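Local coordinates for LRR receptor-like serine/threonine-protein kinase RGI3 (Arabidopsis thaliana, PDB 5HZ0) that acts as a receptor for RGF peptide hormones that maintain the root stem cell niche, and is represented here by its extracellular leucine-rich repeat domain, at residues 436-445 / 457-468; 471-482 / 494-505. The protein carries 5 engineered substitutions. All coordinates share one frame; numbering follows the deposited sequence.

Interaction 1: 436-445 / 457-468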
loop_
_atom_site.group_PDB
_atom_site.type_symbol
_atom_site.label_atom_id
_atom_site.label_comp_id
_atom_site.label_asym_id
_atom_site.label_seq_id
_atom_site.Cartn_x
_atom_site.Cartn_y
_atom_site.Cartn_z
ATOM N N GLY A 436 -11.587 -28.005 20.832
ATOM C CA GLY A 436 -11.977 -29.100 19.971
ATOM C C GLY A 436 -11.066 -29.305 18.781
ATOM O O GLY A 436 -9.963 -28.770 18.713
ATOM N N SER A 437 -11.534 -30.115 17.846
ATOM C CA SER A 437 -10.786 -30.449 16.647
ATOM C C SER A 437 -10.825 -29.391 15.570
ATOM O O SER A 437 -11.671 -28.496 15.580
ATOM C CB SER A 437 -11.261 -31.780 16.082
ATOM O OG SER A 437 -10.986 -32.817 17.013
ATOM N N ILE A 438 -9.856 -29.468 14.664
ATOM C CA ILE A 438 -9.947 -28.770 13.399
ATOM C C ILE A 438 -10.992 -29.519 12.559
ATOM O O ILE A 438 -10.818 -30.710 12.253
ATOM C CB ILE A 438 -8.590 -28.763 12.690
ATOM C CG1 ILE A 438 -7.586 -27.914 13.480
ATOM C CG2 ILE A 438 -8.717 -28.215 11.286
ATOM C CD1 ILE A 438 -6.118 -28.269 13.196
ATOM N N PRO A 439 -12.090 -28.832 12.197
ATOM C CA PRO A 439 -13.225 -29.453 11.481
ATOM C C PRO A 439 -12.845 -29.995 10.107
ATOM O O PRO A 439 -12.247 -29.265 9.321
ATOM C CB PRO A 439 -14.234 -28.304 11.341
ATOM C CG PRO A 439 -13.414 -27.057 11.432
ATOM C CD PRO A 439 -12.243 -27.374 12.343
ATOM N N PRO A 440 -13.179 -31.268 9.825
ATOM C CA PRO A 440 -12.901 -31.916 8.535
ATOM C C PRO A 440 -13.453 -31.106 7.366
ATOM O O PRO A 440 -12.857 -31.068 6.281
ATOM C CB PRO A 440 -13.653 -33.246 8.640
ATOM C CG PRO A 440 -13.721 -33.528 10.073
ATOM C CD PRO A 440 -13.743 -32.213 10.804
ATOM N N ALA A 441 -14.583 -30.451 7.602
ATOM C CA ALA A 441 -15.256 -29.677 6.565
ATOM C C ALA A 441 -14.412 -28.524 6.022
ATOM O O ALA A 441 -14.713 -27.981 4.963
ATOM C CB ALA A 441 -16.591 -29.161 7.069
ATOM N N ILE A 442 -13.361 -28.136 6.740
ATOM C CA ILE A 442 -12.496 -27.082 6.227
ATOM C C ILE A 442 -11.814 -27.534 4.928
ATOM O O ILE A 442 -11.269 -26.716 4.186
ATOM C CB ILE A 442 -11.472 -26.579 7.275
ATOM C CG1 ILE A 442 -10.910 -25.217 6.855
ATOM C CG2 ILE A 442 -10.352 -27.576 7.478
ATOM C CD1 ILE A 442 -9.769 -24.718 7.728
ATOM N N SER A 443 -11.891 -28.831 4.636
ATOM C CA SER A 443 -11.413 -29.375 3.363
ATOM C C SER A 443 -12.159 -28.753 2.185
ATOM O O SER A 443 -11.757 -28.893 1.029
ATOM C CB SER A 443 -11.639 -30.883 3.323
ATOM O OG SER A 443 -13.032 -31.163 3.302
ATOM N N GLY A 444 -13.260 -28.081 2.495
ATOM C CA GLY A 444 -14.076 -27.420 1.502
ATOM C C GLY A 444 -13.642 -26.019 1.122
ATOM O O GLY A 444 -14.249 -25.409 0.236
ATOM N N CYS A 445 -12.602 -25.485 1.756
ATOM C CA CYS A 445 -12.161 -24.177 1.314
ATOM C C CYS A 445 -11.116 -24.463 0.259
ATOM O O CYS A 445 -9.936 -24.663 0.568
ATOM C CB CYS A 445 -11.510 -23.412 2.464
ATOM S SG CYS A 445 -12.466 -23.326 3.984
ATOM N N SER A 457 -6.228 -23.786 22.170
ATOM C CA SER A 457 -6.418 -25.064 22.825
ATOM C C SER A 457 -6.840 -26.184 21.883
ATOM O O SER A 457 -7.544 -27.114 22.293
ATOM C CB SER A 457 -7.281 -24.924 24.060
ATOM O OG SER A 457 -6.569 -24.120 24.987
ATOM N N LEU A 458 -6.588 -26.003 20.593
ATOM C CA LEU A 458 -6.982 -27.016 19.611
ATOM C C LEU A 458 -6.519 -28.415 20.007
ATOM O O LEU A 458 -5.400 -28.598 20.483
ATOM C CB LEU A 458 -6.453 -26.650 18.222
ATOM C CG LEU A 458 -7.128 -25.409 17.643
ATOM C CD1 LEU A 458 -6.673 -25.180 16.231
ATOM C CD2 LEU A 458 -8.621 -25.620 17.697
ATOM N N SER A 459 -7.390 -29.403 19.832
ATOM C CA SER A 459 -7.093 -30.745 20.319
ATOM C C SER A 459 -7.412 -31.858 19.339
ATOM O O SER A 459 -7.925 -31.619 18.238
ATOM C CB SER A 459 -7.852 -31.013 21.612
ATOM O OG SER A 459 -7.551 -32.310 22.077
ATOM N N GLY A 460 -7.115 -33.087 19.754
ATOM C CA GLY A 460 -7.444 -34.249 18.955
ATOM C C GLY A 460 -6.403 -34.552 17.903
ATOM O O GLY A 460 -5.249 -34.156 18.020
ATOM N N SER A 461 -6.825 -35.260 16.867
ATOM C CA SER A 461 -5.909 -35.772 15.873
ATOM C C SER A 461 -5.922 -34.914 14.624
ATOM O O SER A 461 -6.692 -33.962 14.525
ATOM C CB SER A 461 -6.244 -37.227 15.552
ATOM O OG SER A 461 -5.572 -37.646 14.385
ATOM N N LEU A 462 -5.071 -35.271 13.670
ATOM C CA LEU A 462 -4.801 -34.437 12.509
ATOM C C LEU A 462 -4.812 -35.311 11.253
ATOM O O LEU A 462 -4.027 -36.247 11.142
ATOM C CB LEU A 462 -3.431 -33.764 12.685
ATOM C CG LEU A 462 -3.030 -32.622 11.745
ATOM C CD1 LEU A 462 -3.743 -31.321 12.121
ATOM C CD2 LEU A 462 -1.522 -32.434 11.719
ATOM N N LEU A 463 -5.704 -35.031 10.312
ATOM C CA LEU A 463 -5.817 -35.885 9.126
ATOM C C LEU A 463 -5.540 -35.148 7.809
ATOM O O LEU A 463 -5.791 -33.943 7.690
ATOM C CB LEU A 463 -7.206 -36.538 9.043
ATOM C CG LEU A 463 -7.727 -37.583 10.035
ATOM C CD1 LEU A 463 -6.727 -37.955 11.108
ATOM C CD2 LEU A 463 -9.019 -37.083 10.664
ATOM N N GLY A 464 -5.046 -35.886 6.816
ATOM C CA GLY A 464 -4.845 -35.342 5.486
ATOM C C GLY A 464 -6.147 -34.934 4.811
ATOM O O GLY A 464 -6.192 -33.928 4.101
ATOM N N THR A 465 -7.207 -35.715 5.034
ATOM C CA THR A 465 -8.534 -35.432 4.473
ATOM C C THR A 465 -9.135 -34.166 5.055
ATOM O O THR A 465 -10.090 -33.605 4.514
ATOM C CB THR A 465 -9.529 -36.561 4.788
ATOM O OG1 THR A 465 -9.342 -36.994 6.144
ATOM C CG2 THR A 465 -9.336 -37.735 3.839
ATOM N N THR A 466 -8.577 -33.736 6.176
ATOM C CA THR A 466 -9.112 -32.619 6.919
ATOM C C THR A 466 -8.652 -31.297 6.310
ATOM O O THR A 466 -9.217 -30.255 6.609
ATOM C CB THR A 466 -8.696 -32.717 8.404
ATOM O OG1 THR A 466 -8.977 -34.038 8.884
ATOM C CG2 THR A 466 -9.439 -31.703 9.262
ATOM N N LEU A 467 -7.651 -31.333 5.431
ATOM C CA LEU A 467 -7.076 -30.084 4.921
ATOM C C LEU A 467 -7.092 -29.933 3.394
ATOM O O LEU A 467 -6.867 -30.894 2.670
ATOM C CB LEU A 467 -5.655 -29.906 5.466
ATOM C CG LEU A 467 -5.554 -29.684 6.985
ATOM C CD1 LEU A 467 -4.100 -29.572 7.462
ATOM C CD2 LEU A 467 -6.371 -28.463 7.423
ATOM N N PRO A 468 -7.365 -28.712 2.902
ATOM C CA PRO A 468 -7.392 -28.464 1.453
ATOM C C PRO A 468 -6.014 -28.484 0.822
ATOM O O PRO A 468 -5.063 -27.963 1.400
ATOM C CB PRO A 468 -8.011 -27.066 1.336
ATOM C CG PRO A 468 -7.885 -26.460 2.667
ATOM C CD PRO A 468 -7.916 -27.582 3.662
#
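I438 holds CG1 anti to its own carbonyl carbon (chi1 -67°) and CG2 anti to its backbone N, a division that sends CG1 and CD1 toward two leucines of 457-468 and CG2 toward T466. The setting is the loop part of successive coils in a leucine-rich repeat solenoid: 436-445 falls in predicted LRR 19, 457-468 in predicted LRR 20, and the G-S-I-P run at 436-439 matches the plant-type repeat. I438 CG1 lies 4.0 Å from L458 CD1, the two side chains meeting at about a right angle. Beyond it, I438 CD1 approaches L462 CD1 obliquely, also at 4.0 Å. T466 turns its methyl rather than its hydroxyl to the other coil: CG2 stands anti to the backbone N and rests 3.5 Å from P440 CA. The 3-10 turn 440-444 is thereby joined to the helically shaped residues 464-466. On the core side I442 and L467 run side by side, CG2 to CD2 at 4.1 Å, and both also touch L451 of strand 450-452. P468 closes this end, its ring carbon CD lying 3.5 Å from I442 O while CB and CG reach the carbonyl oxygen of C445. An alanine here lacks CG and CD, and their loss would probably open a gap beside I442 O and S443 CA and leave the backbone there less firmly covered. At the other end the link is main chain: S459 N donates to G436 O at 2.9 Å and is almost straight (172°), although the donor stands 46° out of the carbonyl plane instead of on a lone pair. Within the turn itself, S443 OG donates to P440 O at 3.0 Å.

Interaction 2: 471-482 / 494-505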
loop_
_atom_site.group_PDB
_atom_site.type_symbol
_atom_site.label_atom_id
_atom_site.label_comp_id
_atom_site.label_asym_id
_atom_site.label_seq_id
_atom_site.Cartn_x
_atom_site.Cartn_y
_atom_site.Cartn_z
ATOM N N LEU A 471 -3.235 -25.501 0.169
ATOM C CA LEU A 471 -2.473 -24.896 1.276
ATOM C C LEU A 471 -0.987 -24.652 0.990
ATOM O O LEU A 471 -0.277 -25.491 0.449
ATOM C CB LEU A 471 -2.666 -25.667 2.597
ATOM C CG LEU A 471 -3.923 -25.181 3.346
ATOM C CD1 LEU A 471 -4.380 -26.105 4.463
ATOM C CD2 LEU A 471 -3.717 -23.753 3.859
ATOM N N LYS A 472 -0.556 -23.455 1.343
ATOM C CA LYS A 472 0.808 -23.012 1.185
ATOM C C LYS A 472 1.425 -22.919 2.582
ATOM O O LYS A 472 2.516 -23.471 2.845
ATOM C CB LYS A 472 0.873 -21.675 0.449
ATOM C CG LYS A 472 0.635 -21.758 -1.066
ATOM C CD LYS A 472 1.223 -20.522 -1.751
ATOM C CE LYS A 472 0.577 -20.241 -3.095
ATOM N NZ LYS A 472 0.915 -21.295 -4.086
ATOM N N PHE A 473 0.758 -22.144 3.439
ATOM C CA PHE A 473 1.215 -21.906 4.799
ATOM C C PHE A 473 0.328 -22.614 5.835
ATOM O O PHE A 473 -0.893 -22.468 5.824
ATOM C CB PHE A 473 1.272 -20.393 5.058
ATOM C CG PHE A 473 1.804 -20.012 6.426
ATOM C CD1 PHE A 473 0.977 -20.029 7.543
ATOM C CD2 PHE A 473 3.132 -19.616 6.588
ATOM C CE1 PHE A 473 1.458 -19.674 8.788
ATOM C CE2 PHE A 473 3.614 -19.261 7.829
ATOM C CZ PHE A 473 2.773 -19.291 8.930
ATOM N N ILE A 474 0.951 -23.364 6.744
ATOM C CA ILE A 474 0.233 -23.981 7.860
ATOM C C ILE A 474 0.948 -23.720 9.178
ATOM O O ILE A 474 2.099 -24.086 9.318
ATOM C CB ILE A 474 0.107 -25.504 7.691
ATOM C CG1 ILE A 474 -0.794 -25.842 6.508
ATOM C CG2 ILE A 474 -0.450 -26.152 8.956
ATOM C CD1 ILE A 474 -0.960 -27.327 6.315
ATOM N N ASP A 475 0.279 -23.081 10.135
ATOM C CA ASP A 475 0.832 -22.977 11.476
ATOM C C ASP A 475 -0.192 -23.433 12.519
ATOM O O ASP A 475 -1.128 -22.708 12.833
ATOM C CB ASP A 475 1.229 -21.519 11.734
ATOM C CG ASP A 475 2.142 -21.354 12.945
ATOM O OD1 ASP A 475 2.270 -22.312 13.735
ATOM O OD2 ASP A 475 2.723 -20.252 13.108
ATOM N N PHE A 476 0.013 -24.632 13.061
ATOM C CA PHE A 476 -0.800 -25.199 14.153
ATOM C C PHE A 476 -0.075 -25.169 15.502
ATOM O O PHE A 476 -0.492 -25.809 16.465
ATOM C CB PHE A 476 -1.315 -26.603 13.820
ATOM C CG PHE A 476 -2.194 -26.658 12.588
ATOM C CD1 PHE A 476 -2.792 -25.509 12.084
ATOM C CD2 PHE A 476 -2.425 -27.858 11.943
ATOM C CE1 PHE A 476 -3.587 -25.558 10.959
ATOM C CE2 PHE A 476 -3.219 -27.912 10.817
ATOM C CZ PHE A 476 -3.806 -26.763 10.326
ATOM N N SER A 477 1.062 -24.496 15.545
ATOM C CA SER A 477 1.911 -24.551 16.727
ATOM C C SER A 477 1.229 -24.051 17.987
ATOM O O SER A 477 0.296 -23.268 17.934
ATOM C CB SER A 477 3.240 -23.813 16.506
ATOM O OG SER A 477 3.028 -22.449 16.212
ATOM N N ASP A 478 1.708 -24.542 19.123
ATOM C CA ASP A 478 1.189 -24.162 20.428
ATOM C C ASP A 478 -0.285 -24.538 20.582
ATOM O O ASP A 478 -1.152 -23.692 20.766
ATOM C CB ASP A 478 1.417 -22.665 20.645
ATOM C CG ASP A 478 1.334 -22.273 22.076
ATOM O OD1 ASP A 478 1.374 -23.183 22.933
ATOM O OD2 ASP A 478 1.226 -21.054 22.347
ATOM N N ASN A 479 -0.545 -25.836 20.522
ATOM C CA ASN A 479 -1.863 -26.386 20.782
ATOM C C ASN A 479 -1.698 -27.679 21.590
ATOM O O ASN A 479 -0.609 -27.977 22.097
ATOM C CB ASN A 479 -2.650 -26.642 19.470
ATOM C CG ASN A 479 -3.235 -25.362 18.860
ATOM O OD1 ASN A 479 -4.186 -24.782 19.390
ATOM N ND2 ASN A 479 -2.682 -24.934 17.734
ATOM N N ALA A 480 -2.805 -28.389 21.780
ATOM C CA ALA A 480 -2.824 -29.739 22.342
ATOM C C ALA A 480 -2.993 -30.900 21.335
ATOM O O ALA A 480 -3.442 -31.979 21.721
ATOM C CB ALA A 480 -3.763 -29.848 23.531
ATOM N N LEU A 481 -2.770 -30.645 20.046
ATOM C CA LEU A 481 -2.925 -31.677 19.003
ATOM C C LEU A 481 -2.187 -32.995 19.311
ATOM O O LEU A 481 -1.088 -32.990 19.866
ATOM C CB LEU A 481 -2.459 -31.141 17.639
ATOM C CG LEU A 481 -3.225 -29.971 16.998
ATOM C CD1 LEU A 481 -2.665 -29.638 15.622
ATOM C CD2 LEU A 481 -4.732 -30.254 16.914
ATOM N N SER A 482 -2.794 -34.128 18.960
ATOM C CA SER A 482 -2.196 -35.425 19.298
ATOM C C SER A 482 -2.313 -36.510 18.227
ATOM O O SER A 482 -2.734 -36.267 17.090
ATOM C CB SER A 482 -2.730 -35.958 20.637
ATOM O OG SER A 482 -4.031 -36.518 20.491
ATOM N N GLU A 494 1.742 -28.084 -2.340
ATOM C CA GLU A 494 1.957 -26.649 -2.447
ATOM C C GLU A 494 2.547 -26.104 -1.157
ATOM O O GLU A 494 2.878 -24.927 -1.070
ATOM C CB GLU A 494 0.628 -25.948 -2.738
ATOM C CG GLU A 494 -0.113 -26.517 -3.926
ATOM C CD GLU A 494 0.556 -26.177 -5.241
ATOM O OE1 GLU A 494 0.054 -25.255 -5.923
ATOM O OE2 GLU A 494 1.572 -26.825 -5.596
ATOM N N LEU A 495 2.687 -26.962 -0.158
ATOM C CA LEU A 495 3.004 -26.480 1.177
ATOM C C LEU A 495 4.431 -25.930 1.185
ATOM O O LEU A 495 5.385 -26.651 0.947
ATOM C CB LEU A 495 2.882 -27.647 2.160
ATOM C CG LEU A 495 2.721 -27.393 3.649
ATOM C CD1 LEU A 495 1.627 -26.367 3.896
ATOM C CD2 LEU A 495 2.384 -28.709 4.333
ATOM N N THR A 496 4.552 -24.635 1.439
ATOM C CA THR A 496 5.847 -23.989 1.593
ATOM C C THR A 496 6.388 -24.067 3.034
ATOM O O THR A 496 7.585 -24.239 3.260
ATOM C CB THR A 496 5.813 -22.526 1.076
ATOM O OG1 THR A 496 7.055 -21.884 1.377
ATOM C CG2 THR A 496 4.683 -21.731 1.719
ATOM N N LYS A 497 5.483 -23.908 3.995
ATOM C CA LYS A 497 5.823 -23.746 5.397
ATOM C C LYS A 497 4.860 -24.531 6.252
ATOM O O LYS A 497 3.649 -24.315 6.163
ATOM C CB LYS A 497 5.734 -22.275 5.790
ATOM C CG LYS A 497 6.656 -21.394 4.996
ATOM C CD LYS A 497 6.811 -20.032 5.604
ATOM C CE LYS A 497 7.699 -19.187 4.724
ATOM N NZ LYS A 497 7.760 -17.820 5.284
ATOM N N LEU A 498 5.397 -25.421 7.087
ATOM C CA LEU A 498 4.579 -26.235 7.977
ATOM C C LEU A 498 5.135 -26.175 9.398
ATOM O O LEU A 498 6.234 -26.649 9.666
ATOM C CB LEU A 498 4.540 -27.686 7.499
ATOM C CG LEU A 498 3.863 -28.660 8.462
ATOM C CD1 LEU A 498 2.442 -28.203 8.737
ATOM C CD2 LEU A 498 3.881 -30.090 7.943
ATOM N N ASN A 499 4.358 -25.596 10.305
ATOM C CA ASN A 499 4.754 -25.487 11.686
ATOM C C ASN A 499 3.728 -26.174 12.587
ATOM O O ASN A 499 2.608 -25.691 12.752
ATOM C CB ASN A 499 4.887 -24.009 12.027
ATOM C CG ASN A 499 5.401 -23.766 13.437
ATOM O OD1 ASN A 499 5.520 -24.684 14.239
ATOM N ND2 ASN A 499 5.672 -22.509 13.746
ATOM N N LEU A 500 4.124 -27.323 13.129
ATOM C CA LEU A 500 3.355 -28.100 14.106
ATOM C C LEU A 500 3.837 -28.010 15.546
ATOM O O LEU A 500 3.409 -28.799 16.402
ATOM C CB LEU A 500 3.252 -29.553 13.681
ATOM C CG LEU A 500 2.572 -29.668 12.323
ATOM C CD1 LEU A 500 2.682 -31.095 11.877
ATOM C CD2 LEU A 500 1.104 -29.205 12.409
ATOM N N ALA A 501 4.789 -27.115 15.784
ATOM C CA ALA A 501 5.601 -27.121 17.008
ATOM C C ALA A 501 4.802 -26.897 18.282
ATOM O O ALA A 501 3.742 -26.283 18.253
ATOM C CB ALA A 501 6.731 -26.094 16.902
ATOM N N LYS A 502 5.314 -27.413 19.395
ATOM C CA LYS A 502 4.650 -27.313 20.689
ATOM C C LYS A 502 3.244 -27.930 20.685
ATOM O O LYS A 502 2.237 -27.263 20.947
ATOM C CB LYS A 502 4.610 -25.867 21.182
ATOM C CG LYS A 502 4.474 -25.773 22.684
ATOM C CD LYS A 502 4.480 -24.342 23.180
ATOM C CE LYS A 502 4.633 -24.308 24.709
ATOM N NZ LYS A 502 3.781 -25.316 25.416
ATOM N N ASN A 503 3.200 -29.229 20.420
ATOM C CA ASN A 503 1.984 -30.010 20.533
ATOM C C ASN A 503 2.282 -31.311 21.281
ATOM O O ASN A 503 3.362 -31.474 21.857
ATOM C CB ASN A 503 1.375 -30.276 19.146
ATOM C CG ASN A 503 0.563 -29.090 18.621
ATOM O OD1 ASN A 503 -0.482 -28.773 19.167
ATOM N ND2 ASN A 503 1.041 -28.441 17.560
ATOM N N ARG A 504 1.283 -32.182 21.330
ATOM C CA ARG A 504 1.369 -33.547 21.853
ATOM C C ARG A 504 1.559 -34.621 20.770
ATOM O O ARG A 504 1.182 -35.779 20.983
ATOM C CB ARG A 504 0.178 -33.871 22.751
ATOM C CG ARG A 504 0.109 -33.020 24.010
ATOM C CD ARG A 504 1.046 -33.538 25.109
ATOM N NE ARG A 504 2.429 -33.062 24.992
ATOM C CZ ARG A 504 3.502 -33.856 24.994
ATOM N NH1 ARG A 504 3.352 -35.174 25.089
ATOM N NH2 ARG A 504 4.727 -33.338 24.891
ATOM N N LEU A 505 1.971 -34.211 19.570
ATOM C CA LEU A 505 2.112 -35.134 18.433
ATOM C C LEU A 505 3.103 -36.284 18.699
ATOM O O LEU A 505 4.029 -36.141 19.495
ATOM C CB LEU A 505 2.474 -34.359 17.152
ATOM C CG LEU A 505 1.383 -33.424 16.600
ATOM C CD1 LEU A 505 1.943 -32.394 15.623
ATOM C CD2 LEU A 505 0.243 -34.221 15.930
#
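I474 and L498 run abreast in the same direction, with I474 CG2 3.6 Å from L498 CD1, while I474 CG1 meets L495 CD1 with the two side chains at about a right angle. I474 CG2 also sits over the centre of the F476 ring, 3.6 Å above its plane, and L500 CD2 touches the same phenylalanine obliquely at CD2. I474 and L498 are brought abreast by parallel pairing of strands 473-475 and 497-499, whose axes approach to 4.8 Å at 9°. The ladder alternates in regular fashion: I474 N donates to K497 O, N499 N to I474 O at 2.9 Å, and F476 N to N499 O.

Across the sheet from the I474 row, D475 and N499 run alongside each other with carboxylate and amide planes 20° apart, yet without a hydrogen bond between them. Each instead folds back in an Asx turn, D475 OD1 accepting from S477 N and S477 OG, N499 OD1 from A501 N. Past the strands, N503 supplies one rung of the asparagine ladder characteristic of leucine-rich repeats: its ND2 donates to F476 O at 3.2 Å, nearly straight at 175°, and to L500 O at 2.7 Å. N479 ND2 reaches F476 O from the opposite face of the carbonyl plane, so two amides grip one oxygen.

Further out, D478 OD2 is hydrogen-bonded to T455 OG1, and N479 OD1 accepts from L458 N. Strand 450-452 flanks 473-475 on one side, where F473 stacks on F450, and strand 521-523 flanks 497-499 on the other, touched by K497, L498 and N499.

Interaction 1 comes wholly before interaction 2 along the chain, and their centres lie about 12 Å apart. The first joins predicted LRR 19 and 20 through their loop regions; the second joins predicted LRR 21 and 22, mainly through paired strands and the turns after them. They meet in the short parallel pair 459-460 and 480-481, where L458 O and A480 N, and G460 O and S482 N, are probably hydrogen-bonded, and L462 packs on F476. Four successive coils are thus coupled in one continuous solenoid, further along the chain than the peptide-recognition residues R402 to R404.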